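Local coordinates for guanine deaminase (Escherichia coli, PDB 6OHB), which catalyses the zinc-dependent hydrolytic deamination of guanine to xanthine and ammonia in purine degradation, at residues D80-Y85 with W233-L238; P86-V91 with T326-G331; A138-T143 with M161-G166; N271-H276 with S294-P299; K319-M324 with G367-G372. All coordinates share one frame; numbering follows the deposited sequence.

Overall arrangement
All five contacts belong to the amidohydrolase (beta/alpha)8 barrel and are largely buried, but sit at different heights in it. Contacts 1 and 2 meet at the zinc, at the C-terminal ends of the strands: contact 1 crosses the barrel with histidines, while contact 2 joins two loops beside the second subunit through a water, an aspartate and tight glycine packing. Contacts 3 and 4 are parallel strand pairs in separate parts of the barrel wall, each held by backbone hydrogen bonds; contact 4, unlike contact 3, ends in a histidine beside D327. Contact 5 lies at the other end, where a helix packs on strand 321-324 without direct hydrogen bonds and two lysines remain partly exposed.

Contact 1: D80-Y85 with W233-L238; sequences DTHIHY and WVHTHL. With ZN (zinc ion), chain E.
Strands 80-84 and 233-238 do not pair but cross at 67°, their axes 9.2 Å apart, so the gap is bridged mainly by side chains and the zinc. Three histidines bind the zinc through NE2, with H82 NE2 and H237 NE2 each 2.0 Å from ZN and H84 NE2 1.9 Å away. Shared coordination is what draws H82 NE2 to within 2.8 Å of H237 NE2. The H82 ring turns an edge, off centre, to the face of H237, while H84 meets H237 tip to tip and rim to rim. At its other nitrogen, H82 ND1 donates to H235 NE2 across 2.8 Å in a nearly straight bond (170°), lying in the plane of the H82 ring but 28° out of that of H235. This bond helps to fix the rotation of H82 and probably favours the proton on ND1, with NE2 on the metal. An alanine at H235 would remove the acceptor and would probably loosen the orientation of H82 on the zinc. These are strands one and five of the amidohydrolase barrel: D327 completes the metal site, L139 of strand 135-141 touches H235, A275 packs on H82, and helix 116-132 backs I83.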
# COMPACT_ATOMS: atom_id res chain seq x y z
N ASP A 80 -15.43 -5.07 8.24
CA ASP A 80 -14.59 -3.94 8.62
C ASP A 80 -14.96 -3.51 10.03
O ASP A 80 -16.02 -2.92 10.24
CB ASP A 80 -14.79 -2.79 7.62
CG ASP A 80 -13.70 -1.74 7.71
OD1 ASP A 80 -13.09 -1.57 8.79
OD2 ASP A 80 -13.47 -1.06 6.69
N THR A 81 -14.07 -3.76 11.00
CA THR A 81 -14.45 -3.62 12.40
C THR A 81 -14.17 -2.24 13.01
O THR A 81 -14.45 -2.05 14.20
CB THR A 81 -13.74 -4.69 13.25
OG1 THR A 81 -12.32 -4.53 13.15
CG2 THR A 81 -14.15 -6.09 12.79
N HIS A 82 -13.67 -1.27 12.24
CA HIS A 82 -13.55 0.10 12.75
C HIS A 82 -13.37 1.04 11.56
O HIS A 82 -12.34 0.99 10.88
CB HIS A 82 -12.39 0.25 13.73
CG HIS A 82 -12.21 1.64 14.26
ND1 HIS A 82 -13.08 2.22 15.15
CD2 HIS A 82 -11.26 2.57 14.00
CE1 HIS A 82 -12.67 3.44 15.44
NE2 HIS A 82 -11.57 3.68 14.75
N ILE A 83 -14.36 1.90 11.32
CA ILE A 83 -14.31 2.86 10.23
C ILE A 83 -15.14 4.07 10.63
O ILE A 83 -16.17 3.93 11.30
CB ILE A 83 -14.77 2.22 8.90
CG1 ILE A 83 -14.67 3.21 7.75
CG2 ILE A 83 -16.17 1.62 9.04
CD1 ILE A 83 -14.89 2.58 6.38
N HIS A 84 -14.67 5.26 10.26
CA HIS A 84 -15.33 6.52 10.59
C HIS A 84 -16.09 7.01 9.35
O HIS A 84 -15.48 7.35 8.33
CB HIS A 84 -14.31 7.57 11.06
CG HIS A 84 -13.60 7.23 12.35
ND1 HIS A 84 -13.90 7.84 13.55
CD2 HIS A 84 -12.56 6.40 12.60
CE1 HIS A 84 -13.10 7.38 14.49
NE2 HIS A 84 -12.29 6.49 13.95
N TYR A 85 -17.43 7.02 9.43
CA TYR A 85 -18.26 7.51 8.32
C TYR A 85 -17.98 8.95 7.90
O TYR A 85 -17.82 9.20 6.70
CB TYR A 85 -19.74 7.28 8.68
CG TYR A 85 -20.74 8.34 8.24
CD1 TYR A 85 -20.97 8.61 6.89
CD2 TYR A 85 -21.48 9.06 9.18
CE1 TYR A 85 -21.88 9.57 6.49
CE2 TYR A 85 -22.40 10.01 8.79
CZ TYR A 85 -22.60 10.27 7.45
OH TYR A 85 -23.52 11.22 7.06
N TRP A 233 -24.04 -2.82 20.93
CA TRP A 233 -22.60 -2.92 20.90
C TRP A 233 -21.98 -1.76 21.67
O TRP A 233 -22.63 -0.74 21.94
CB TRP A 233 -22.10 -2.95 19.45
CG TRP A 233 -22.08 -4.35 18.88
CD1 TRP A 233 -20.98 -5.07 18.52
CD2 TRP A 233 -23.21 -5.20 18.64
NE1 TRP A 233 -21.36 -6.31 18.06
CE2 TRP A 233 -22.72 -6.41 18.13
CE3 TRP A 233 -24.59 -5.04 18.81
CZ2 TRP A 233 -23.56 -7.47 17.78
CZ3 TRP A 233 -25.43 -6.10 18.46
CH2 TRP A 233 -24.91 -7.29 17.95
N VAL A 234 -20.72 -1.94 22.06
CA VAL A 234 -19.90 -0.86 22.60
C VAL A 234 -18.70 -0.72 21.67
O VAL A 234 -18.12 -1.73 21.25
CB VAL A 234 -19.45 -1.16 24.04
CG1 VAL A 234 -18.48 -0.09 24.53
CG2 VAL A 234 -20.66 -1.27 24.97
N HIS A 235 -18.33 0.51 21.36
CA HIS A 235 -17.29 0.75 20.35
C HIS A 235 -16.51 1.99 20.74
O HIS A 235 -17.08 3.08 20.79
CB HIS A 235 -17.94 0.92 18.97
CG HIS A 235 -16.95 1.03 17.85
ND1 HIS A 235 -17.27 1.60 16.64
CD2 HIS A 235 -15.66 0.62 17.76
CE1 HIS A 235 -16.21 1.55 15.85
NE2 HIS A 235 -15.23 0.96 16.50
N THR A 236 -15.20 1.85 20.97
CA THR A 236 -14.42 3.04 21.31
C THR A 236 -12.96 2.82 20.93
O THR A 236 -12.56 1.72 20.55
CB THR A 236 -14.56 3.38 22.80
OG1 THR A 236 -14.01 4.68 23.05
CG2 THR A 236 -13.87 2.35 23.67
N HIS A 237 -12.15 3.88 21.06
CA HIS A 237 -10.72 3.81 20.80
C HIS A 237 -9.97 3.50 22.11
O HIS A 237 -10.41 3.89 23.19
CB HIS A 237 -10.20 5.13 20.21
CG HIS A 237 -10.65 5.41 18.80
ND1 HIS A 237 -11.81 6.09 18.50
CD2 HIS A 237 -10.05 5.16 17.61
CE1 HIS A 237 -11.92 6.22 17.18
NE2 HIS A 237 -10.86 5.66 16.62
N LEU A 238 -8.84 2.78 22.01
CA LEU A 238 -8.11 2.40 23.22
C LEU A 238 -6.62 2.24 22.94
O LEU A 238 -6.24 1.46 22.07
CB LEU A 238 -8.66 1.09 23.80
CG LEU A 238 -7.96 0.48 25.02
CD1 LEU A 238 -8.21 1.34 26.25
CD2 LEU A 238 -8.45 -0.95 25.26
ZN ZN E . -10.78 5.52 14.58

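Contact 2: P86-V91 with T326-G331; sequences PQSEMV and TDIGAG. With ZN (zinc ion), chain E.
Polar contacts run through one water. Water 1 is hydrogen-bonded to Q87 OE1 at 2.7 Å and weakly to D327 OD1 at 2.8 Å, and accepts from A330 N. The Q87 chain is extended beyond CG, which carries OE1 over to the 326-331 loop, while its NE2 is held by E110. D327 itself grips the metal with both oxygens, OD1 and OD2 each 2.2 Å from ZN. No direct hydrogen bond joins the two segments.

Packing centres on G329. M90, bent at its last torsion, lays CE against G329 CA at a tight 3.5 Å, and Q87 OE1 comes to 3.3 Å from the same G329 CA. A beta carbon there would collide with OE1, and the backbone angles of G329 (phi 108°) would also jam it against the preceding carbonyl. A CA-H...O contact adds to this, G329 CA standing 3.5 Å from Q87 O.

Within the loops, a type I turn from Q87 to M90 is closed by M90 N on Q87 O, and G331 N bonds D327 O at 2.6 Å. R402 of the second subunit donates to S88 O and G329 O, so the loop pair also faces the dimer partner. Two loops after barrel strands one and eight, meeting beside the metal, help to form the active-site mouth of an amidohydrolase; P86, Q87 and D327 probably contact the substrate, as in related enzymes.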
# COMPACT_ATOMS: atom_id res chain seq x y z
N PRO A 86 -17.93 9.95 8.81
CA PRO A 86 -17.82 11.35 8.36
C PRO A 86 -16.39 11.83 8.13
O PRO A 86 -16.05 12.93 8.56
CB PRO A 86 -18.49 12.13 9.49
CG PRO A 86 -18.12 11.35 10.71
CD PRO A 86 -18.10 9.89 10.28
N GLN A 87 -15.55 11.02 7.49
CA GLN A 87 -14.15 11.38 7.35
C GLN A 87 -13.55 11.00 5.99
O GLN A 87 -12.33 11.06 5.84
CB GLN A 87 -13.32 10.71 8.45
CG GLN A 87 -13.53 11.31 9.84
CD GLN A 87 -12.68 10.63 10.89
OE1 GLN A 87 -11.81 9.82 10.56
NE2 GLN A 87 -12.92 10.97 12.15
N SER A 88 -14.38 10.64 5.01
CA SER A 88 -13.85 10.16 3.73
C SER A 88 -13.02 11.23 3.03
O SER A 88 -12.01 10.91 2.39
CB SER A 88 -14.99 9.69 2.83
OG SER A 88 -15.72 8.63 3.43
N GLU A 89 -13.41 12.50 3.14
CA GLU A 89 -12.76 13.58 2.42
C GLU A 89 -11.53 14.14 3.12
O GLU A 89 -10.85 14.99 2.54
CB GLU A 89 -13.76 14.72 2.16
CG GLU A 89 -14.22 15.45 3.42
CD GLU A 89 -15.50 14.88 4.01
OE1 GLU A 89 -15.64 13.63 4.06
OE2 GLU A 89 -16.37 15.68 4.42
N MET A 90 -11.21 13.66 4.32
CA MET A 90 -10.15 14.25 5.12
C MET A 90 -8.80 14.17 4.42
O MET A 90 -8.33 13.09 4.08
CB MET A 90 -10.09 13.57 6.49
CG MET A 90 -9.68 14.49 7.62
SD MET A 90 -9.06 13.61 9.07
CE MET A 90 -10.20 12.25 9.14
N VAL A 91 -8.17 15.33 4.23
CA VAL A 91 -6.82 15.43 3.71
C VAL A 91 -5.95 16.02 4.82
O VAL A 91 -6.20 17.14 5.28
CB VAL A 91 -6.75 16.29 2.44
CG1 VAL A 91 -5.31 16.41 1.95
CG2 VAL A 91 -7.65 15.71 1.36
N THR A 326 -10.23 -0.38 8.94
CA THR A 326 -9.53 0.56 8.07
C THR A 326 -9.14 1.91 8.70
O THR A 326 -8.19 2.54 8.20
CB THR A 326 -10.34 0.83 6.80
OG1 THR A 326 -11.64 1.34 7.14
CG2 THR A 326 -10.50 -0.44 5.98
N ASP A 327 -9.78 2.33 9.81
CA ASP A 327 -9.82 3.73 10.31
C ASP A 327 -9.85 4.70 9.15
O ASP A 327 -9.04 5.62 9.08
CB ASP A 327 -8.73 4.09 11.35
CG ASP A 327 -9.35 4.89 12.56
OD1 ASP A 327 -10.47 5.31 12.44
OD2 ASP A 327 -8.86 5.20 13.64
N ILE A 328 -10.78 4.47 8.22
CA ILE A 328 -10.96 5.43 7.14
C ILE A 328 -11.15 6.79 7.75
O ILE A 328 -11.78 6.93 8.81
CB ILE A 328 -12.12 5.02 6.21
CG1 ILE A 328 -11.60 4.11 5.10
CG2 ILE A 328 -12.82 6.23 5.61
CD1 ILE A 328 -10.74 4.88 4.09
N GLY A 329 -10.59 7.81 7.10
CA GLY A 329 -10.22 9.05 7.75
C GLY A 329 -8.71 9.10 7.84
O GLY A 329 -8.04 9.62 6.94
N ALA A 330 -8.16 8.55 8.93
CA ALA A 330 -6.71 8.46 9.06
C ALA A 330 -6.15 7.43 8.09
O ALA A 330 -5.07 7.62 7.52
CB ALA A 330 -6.32 8.13 10.50
N GLY A 331 -6.86 6.32 7.92
CA GLY A 331 -6.52 5.40 6.85
C GLY A 331 -6.91 5.96 5.50
O GLY A 331 -7.77 6.84 5.38
ZN ZN E . -10.78 5.52 14.58
O HOH W 1 -10.10 7.93 11.47

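Contact 3: A138-T143 with M161-G166; sequences ALVFGT and MRMIAG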
# COMPACT_ATOMS: atom_id res chain seq x y z
N ALA A 138 -19.92 -3.54 8.55
CA ALA A 138 -18.96 -2.63 9.16
C ALA A 138 -19.47 -2.19 10.52
O ALA A 138 -20.68 -2.06 10.74
CB ALA A 138 -18.69 -1.40 8.27
N LEU A 139 -18.53 -1.97 11.43
CA LEU A 139 -18.79 -1.30 12.69
C LEU A 139 -18.31 0.14 12.51
O LEU A 139 -17.11 0.38 12.31
CB LEU A 139 -18.06 -2.01 13.83
CG LEU A 139 -17.94 -1.28 15.17
CD1 LEU A 139 -19.30 -0.91 15.73
CD2 LEU A 139 -17.15 -2.14 16.16
N VAL A 140 -19.24 1.08 12.53
CA VAL A 140 -19.04 2.40 11.95
C VAL A 140 -19.15 3.46 13.04
O VAL A 140 -20.17 3.52 13.74
CB VAL A 140 -20.07 2.69 10.83
CG1 VAL A 140 -19.80 4.06 10.22
CG2 VAL A 140 -20.04 1.60 9.77
N PHE A 141 -18.12 4.28 13.17
CA PHE A 141 -18.24 5.50 13.96
C PHE A 141 -19.14 6.49 13.24
O PHE A 141 -18.94 6.77 12.05
CB PHE A 141 -16.87 6.12 14.22
CG PHE A 141 -16.39 5.96 15.63
CD1 PHE A 141 -16.10 4.70 16.14
CD2 PHE A 141 -16.21 7.06 16.45
CE1 PHE A 141 -15.64 4.54 17.43
CE2 PHE A 141 -15.76 6.91 17.75
CZ PHE A 141 -15.47 5.65 18.24
N GLY A 142 -20.13 7.01 13.94
CA GLY A 142 -20.98 8.04 13.39
C GLY A 142 -20.51 9.46 13.66
O GLY A 142 -19.31 9.76 13.68
N THR A 143 -21.48 10.35 13.86
CA THR A 143 -21.26 11.73 14.24
C THR A 143 -21.58 11.91 15.72
O THR A 143 -22.02 10.99 16.41
CB THR A 143 -22.16 12.64 13.41
OG1 THR A 143 -23.43 11.99 13.22
CG2 THR A 143 -21.54 12.92 12.06
N MET A 161 -28.58 -3.78 4.53
CA MET A 161 -27.22 -4.10 4.94
C MET A 161 -27.19 -4.39 6.43
O MET A 161 -27.95 -3.81 7.21
CB MET A 161 -26.30 -2.92 4.60
CG MET A 161 -24.83 -3.12 4.91
SD MET A 161 -23.90 -1.65 4.42
CE MET A 161 -22.74 -2.34 3.24
N ARG A 162 -26.32 -5.32 6.84
CA ARG A 162 -26.03 -5.53 8.25
C ARG A 162 -24.87 -4.63 8.65
O ARG A 162 -23.73 -4.87 8.25
CB ARG A 162 -25.72 -6.99 8.57
CG ARG A 162 -25.58 -7.24 10.07
CD ARG A 162 -25.62 -8.72 10.44
NE ARG A 162 -26.94 -9.32 10.25
CZ ARG A 162 -27.92 -9.31 11.16
NH1 ARG A 162 -27.74 -8.71 12.33
NH2 ARG A 162 -29.08 -9.89 10.90
N MET A 163 -25.17 -3.61 9.45
CA MET A 163 -24.19 -2.62 9.85
C MET A 163 -24.40 -2.26 11.32
O MET A 163 -25.54 -2.11 11.77
CB MET A 163 -24.31 -1.35 8.98
CG MET A 163 -23.64 -0.12 9.58
SD MET A 163 -23.89 1.35 8.57
CE MET A 163 -23.03 0.89 7.07
N ILE A 164 -23.30 -2.12 12.05
CA ILE A 164 -23.33 -1.61 13.41
C ILE A 164 -22.81 -0.18 13.39
O ILE A 164 -21.72 0.08 12.86
CB ILE A 164 -22.48 -2.49 14.35
CG1 ILE A 164 -22.69 -3.97 14.04
CG2 ILE A 164 -22.80 -2.18 15.81
CD1 ILE A 164 -21.81 -4.89 14.87
N ALA A 165 -23.60 0.74 13.94
CA ALA A 165 -23.23 2.14 13.97
C ALA A 165 -23.81 2.77 15.22
O ALA A 165 -24.65 2.18 15.92
CB ALA A 165 -23.70 2.86 12.70
N GLY A 166 -23.37 3.99 15.51
CA GLY A 166 -23.86 4.70 16.67
C GLY A 166 -23.38 6.14 16.66
O GLY A 166 -22.44 6.50 15.95
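Two backbone hydrogen bonds hold strand 138-141 alongside strand 164-166. I164 N donates to A138 O over 2.9 Å, arriving nearly along the C=O axis, and V140 N returns a 2.7 Å bond to I164 O, in the plane of that carbonyl. I164 thus uses both its N-H and its C=O on this one neighbour, and its oxygen also receives the CA-H of L139 at 3.2 Å from L139 CA. Further on the pairing loosens: V140 O is approached by the CA-H of A165, at 3.4 Å from A165 CA, and G142 N reaches G166 O only in a weak, bent bond (126°).

The segments join strands two and three of the barrel, the parallel pair of a beta-alpha-beta crossover whose connection is helix 146-158. Inside the barrel L139 CD1 lies 3.7 Å from I164 CG2, the two chains crossing obliquely, with L371 and A205 nearby. On the outer side V140 CB meets A165 CB, and V140 CG2 is touched by CG, SD and CE of M163, whose chain bends at its last torsion so that all three come near it, CG at 4.0 Å. An alanine at M163 would lose those three contacts with V140 and would probably leave the packing against I127 of helix 116-132 looser too.

Other polar groups have partners beyond the pair: L139 N and F141 N bond D80 O and I83 O of strand 73-84, R162 O accepts from T137 OG1, the guanidinium of R162 forms a salt bridge with E385, and T143 OG1 bonds H145 O.

Contact 4: N271-H276 with S294-P299; sequences NCVFAH and SIAFCP
C272 opens the pairing: its carbonyl oxygen takes S294 N at 2.9 Å, nearly along the C=O axis. V273 follows on the side facing the barrel interior, where its two methyls split the work, CG1 sitting 4.0 Å from A296 CB while CG2 rests on S294 CB. F274 then uses both backbone groups, N donating to S294 O at 3.0 Å and O accepting from A296 N at 2.9 Å; in both bonds the donor stands above the carbonyl plane. The outward ring of F274 turns its edge toward S294 O. This is the parallel contact of strands six and seven of the amidohydrolase barrel, a beta-alpha-beta unit whose crossover runs through helix 282-290. S294 OG does not serve the pair, being bonded to S370 O instead.

At A275 the chain turns a corner, and its CB packs on A296 CB as well as against H82. H276, with positive phi (87°), still closes the run by giving its N-H to A296 O at 2.9 Å. Its ring is pinned by N302 at ND1 and weakly by zinc ligand D327 at NE2. The thiol of C298 approaches that ring obliquely, SG 4.1 Å from CE1 of H276. Water 2 links the strand ends, donating to H276 O at 2.8 Å and accepting from C298 N at 3.1 Å.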
# COMPACT_ATOMS: atom_id res chain seq x y z
N ASN A 271 -19.24 -8.11 22.66
CA ASN A 271 -19.66 -7.05 21.74
C ASN A 271 -19.19 -5.67 22.20
O ASN A 271 -19.85 -4.65 21.97
CB ASN A 271 -21.18 -7.07 21.53
CG ASN A 271 -21.65 -8.39 20.95
OD1 ASN A 271 -20.85 -9.20 20.47
ND2 ASN A 271 -22.96 -8.62 20.99
N CYS A 272 -18.03 -5.63 22.85
CA CYS A 272 -17.33 -4.38 23.12
C CYS A 272 -16.03 -4.41 22.34
O CYS A 272 -15.18 -5.28 22.56
CB CYS A 272 -17.06 -4.21 24.62
SG CYS A 272 -18.54 -4.43 25.68
N VAL A 273 -15.87 -3.46 21.42
CA VAL A 273 -14.77 -3.44 20.46
C VAL A 273 -13.92 -2.20 20.71
O VAL A 273 -14.43 -1.07 20.67
CB VAL A 273 -15.27 -3.48 19.01
CG1 VAL A 273 -14.08 -3.49 18.05
CG2 VAL A 273 -16.14 -4.70 18.78
N PHE A 274 -12.63 -2.42 20.91
CA PHE A 274 -11.67 -1.37 21.22
C PHE A 274 -10.70 -1.26 20.05
O PHE A 274 -9.99 -2.22 19.73
CB PHE A 274 -10.94 -1.68 22.52
CG PHE A 274 -11.86 -1.79 23.71
CD1 PHE A 274 -12.30 -0.66 24.37
CD2 PHE A 274 -12.29 -3.03 24.15
CE1 PHE A 274 -13.16 -0.75 25.45
CE2 PHE A 274 -13.15 -3.14 25.23
CZ PHE A 274 -13.58 -1.99 25.88
N ALA A 275 -10.70 -0.09 19.42
CA ALA A 275 -9.86 0.16 18.26
C ALA A 275 -8.42 0.44 18.67
O ALA A 275 -8.17 1.09 19.69
CB ALA A 275 -10.41 1.34 17.45
N HIS A 276 -7.49 -0.12 17.88
CA HIS A 276 -6.05 0.13 17.89
C HIS A 276 -5.33 -0.77 18.88
O HIS A 276 -4.72 -1.76 18.46
CB HIS A 276 -5.75 1.61 18.14
CG HIS A 276 -6.36 2.53 17.13
ND1 HIS A 276 -6.00 2.51 15.80
CD2 HIS A 276 -7.33 3.47 17.25
CE1 HIS A 276 -6.71 3.41 15.14
NE2 HIS A 276 -7.52 4.01 16.00
N SER A 294 -13.19 -7.42 22.38
CA SER A 294 -12.60 -7.53 21.05
C SER A 294 -11.71 -6.34 20.73
O SER A 294 -11.87 -5.25 21.29
CB SER A 294 -13.70 -7.66 19.98
OG SER A 294 -14.38 -8.91 20.08
N ILE A 295 -10.79 -6.56 19.81
CA ILE A 295 -9.83 -5.56 19.35
C ILE A 295 -10.02 -5.34 17.86
O ILE A 295 -10.17 -6.30 17.10
CB ILE A 295 -8.37 -5.99 19.64
CG1 ILE A 295 -8.14 -6.17 21.14
CG2 ILE A 295 -7.38 -4.99 19.04
CD1 ILE A 295 -6.74 -6.61 21.49
N ALA A 296 -10.01 -4.07 17.44
CA ALA A 296 -10.02 -3.72 16.02
C ALA A 296 -8.60 -3.33 15.60
O ALA A 296 -8.12 -2.24 15.94
CB ALA A 296 -11.00 -2.58 15.74
N PHE A 297 -7.95 -4.21 14.85
CA PHE A 297 -6.60 -4.02 14.33
C PHE A 297 -6.68 -3.15 13.07
O PHE A 297 -7.32 -3.53 12.09
CB PHE A 297 -5.99 -5.40 14.05
CG PHE A 297 -4.56 -5.38 13.54
CD1 PHE A 297 -3.76 -4.26 13.63
CD2 PHE A 297 -4.03 -6.53 12.97
CE1 PHE A 297 -2.46 -4.28 13.15
CE2 PHE A 297 -2.74 -6.56 12.49
CZ PHE A 297 -1.95 -5.43 12.57
N CYS A 298 -6.01 -1.99 13.10
CA CYS A 298 -6.01 -1.05 11.98
C CYS A 298 -4.57 -0.69 11.62
O CYS A 298 -4.05 0.35 12.07
CB CYS A 298 -6.77 0.24 12.32
SG CYS A 298 -8.27 0.08 13.30
N PRO A 299 -3.92 -1.49 10.76
CA PRO A 299 -2.49 -1.24 10.51
C PRO A 299 -2.20 0.05 9.75
O PRO A 299 -1.19 0.72 10.02
CB PRO A 299 -2.05 -2.48 9.72
CG PRO A 299 -3.31 -3.01 9.12
CD PRO A 299 -4.39 -2.73 10.13
O HOH W 2 -4.27 -1.49 15.66

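Contact 5: K319-M324 with G367-G372; sequences KVKVGM and GAKSLG
K321, S370 and K369 carry most of this contact, in which the last turn of helix 365-370 lies against strand 321-324 at the end of the (beta/alpha)8 barrel remote from the zinc. No hydrogen bond joins the two segments; the fit is one of van der Waals contact.

K321 has the most surface buried by the contact. Its CB lies 4.1 Å from S370 CA, and after CG, set beside the backbone N, the chain bends at chi3 (-78°) so that CD passes 3.8 Å from K369 O. There it meets the other lysine roughly at a right angle, K321 CD standing 4.0 Å from K369 CG. The contact is made by the aliphatic parts of the two chains, while the like-charged ends, K321 NZ and K369 NZ, stay 6.4 Å apart.

S370 faces the middle of the strand. Its CB packs on the V322-G323 peptide, 3.7 Å from G323 N, and OG comes close to G323 CA; a beta carbon on G323 would run into that hydroxyl, so the close approach of helix and strand depends on the glycine. G367 CA lies nearby on the same glycine. Beyond S370 the helix ends in a Schellman motif at G372, with G372 N bonded back to K369 O, and the L371 side chain touches V79 and T81. The S370 hydroxyl, in the crowded position between backbone N and carbonyl carbon, donates to a lone pair of G367 O at 2.9 Å, an oxygen that also receives L371 N.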
# COMPACT_ATOMS: atom_id res chain seq x y z
N LYS A 319 -5.61 -15.13 23.74
CA LYS A 319 -6.93 -15.58 23.28
C LYS A 319 -7.96 -14.45 23.26
O LYS A 319 -9.10 -14.63 23.68
CB LYS A 319 -7.44 -16.75 24.13
CG LYS A 319 -6.48 -17.93 24.26
CD LYS A 319 -7.23 -19.26 24.27
CE LYS A 319 -6.28 -20.44 24.10
NZ LYS A 319 -5.73 -20.53 22.72
N VAL A 320 -7.56 -13.28 22.76
CA VAL A 320 -8.46 -12.14 22.58
C VAL A 320 -8.86 -12.05 21.11
O VAL A 320 -8.02 -12.21 20.22
CB VAL A 320 -7.84 -10.82 23.10
CG1 VAL A 320 -6.48 -10.62 22.51
CG2 VAL A 320 -8.75 -9.64 22.79
N LYS A 321 -10.15 -11.85 20.86
CA LYS A 321 -10.69 -11.76 19.50
C LYS A 321 -10.22 -10.49 18.78
O LYS A 321 -10.30 -9.38 19.33
CB LYS A 321 -12.22 -11.80 19.55
CG LYS A 321 -12.78 -13.11 20.10
CD LYS A 321 -14.29 -13.04 20.22
CE LYS A 321 -14.71 -12.26 21.44
NZ LYS A 321 -16.11 -11.79 21.35
N VAL A 322 -9.73 -10.65 17.55
CA VAL A 322 -9.21 -9.54 16.76
C VAL A 322 -9.90 -9.52 15.41
O VAL A 322 -10.01 -10.55 14.75
CB VAL A 322 -7.68 -9.63 16.58
CG1 VAL A 322 -7.19 -8.59 15.58
CG2 VAL A 322 -6.98 -9.44 17.92
N GLY A 323 -10.34 -8.33 14.99
CA GLY A 323 -10.80 -8.09 13.64
C GLY A 323 -10.01 -6.95 13.01
O GLY A 323 -9.24 -6.25 13.67
N MET A 324 -10.20 -6.78 11.70
CA MET A 324 -9.49 -5.76 10.93
C MET A 324 -10.36 -4.53 10.71
O MET A 324 -11.54 -4.64 10.37
CB MET A 324 -9.04 -6.32 9.57
CG MET A 324 -8.18 -7.57 9.63
SD MET A 324 -6.64 -7.37 10.53
CE MET A 324 -5.91 -5.98 9.64
N GLY A 367 -13.40 -11.74 11.57
CA GLY A 367 -13.94 -10.42 11.82
C GLY A 367 -15.36 -10.47 12.36
O GLY A 367 -15.68 -9.82 13.36
N ALA A 368 -16.21 -11.29 11.73
CA ALA A 368 -17.57 -11.48 12.23
C ALA A 368 -17.56 -11.96 13.67
O ALA A 368 -18.37 -11.52 14.49
CB ALA A 368 -18.34 -12.46 11.34
N LYS A 369 -16.63 -12.87 14.00
CA LYS A 369 -16.51 -13.37 15.36
C LYS A 369 -16.14 -12.26 16.34
O LYS A 369 -16.68 -12.20 17.45
CB LYS A 369 -15.46 -14.49 15.40
CG LYS A 369 -15.07 -14.92 16.79
CD LYS A 369 -16.05 -15.91 17.36
CE LYS A 369 -15.45 -16.63 18.55
NZ LYS A 369 -14.02 -16.98 18.29
N SER A 370 -15.20 -11.38 15.95
CA SER A 370 -14.85 -10.27 16.83
C SER A 370 -16.05 -9.35 17.07
O SER A 370 -16.17 -8.75 18.14
CB SER A 370 -13.67 -9.47 16.26
OG SER A 370 -14.11 -8.49 15.34
N LEU A 371 -16.95 -9.24 16.09
CA LEU A 371 -18.17 -8.46 16.25
C LEU A 371 -19.31 -9.28 16.85
O LEU A 371 -20.41 -8.73 17.02
CB LEU A 371 -18.59 -7.87 14.90
CG LEU A 371 -17.57 -6.90 14.30
CD1 LEU A 371 -18.14 -6.19 13.07
CD2 LEU A 371 -17.08 -5.89 15.34
N GLY A 372 -19.09 -10.56 17.14
CA GLY A 372 -20.16 -11.41 17.65
C GLY A 372 -21.26 -11.70 16.66
O GLY A 372 -22.41 -11.88 17.06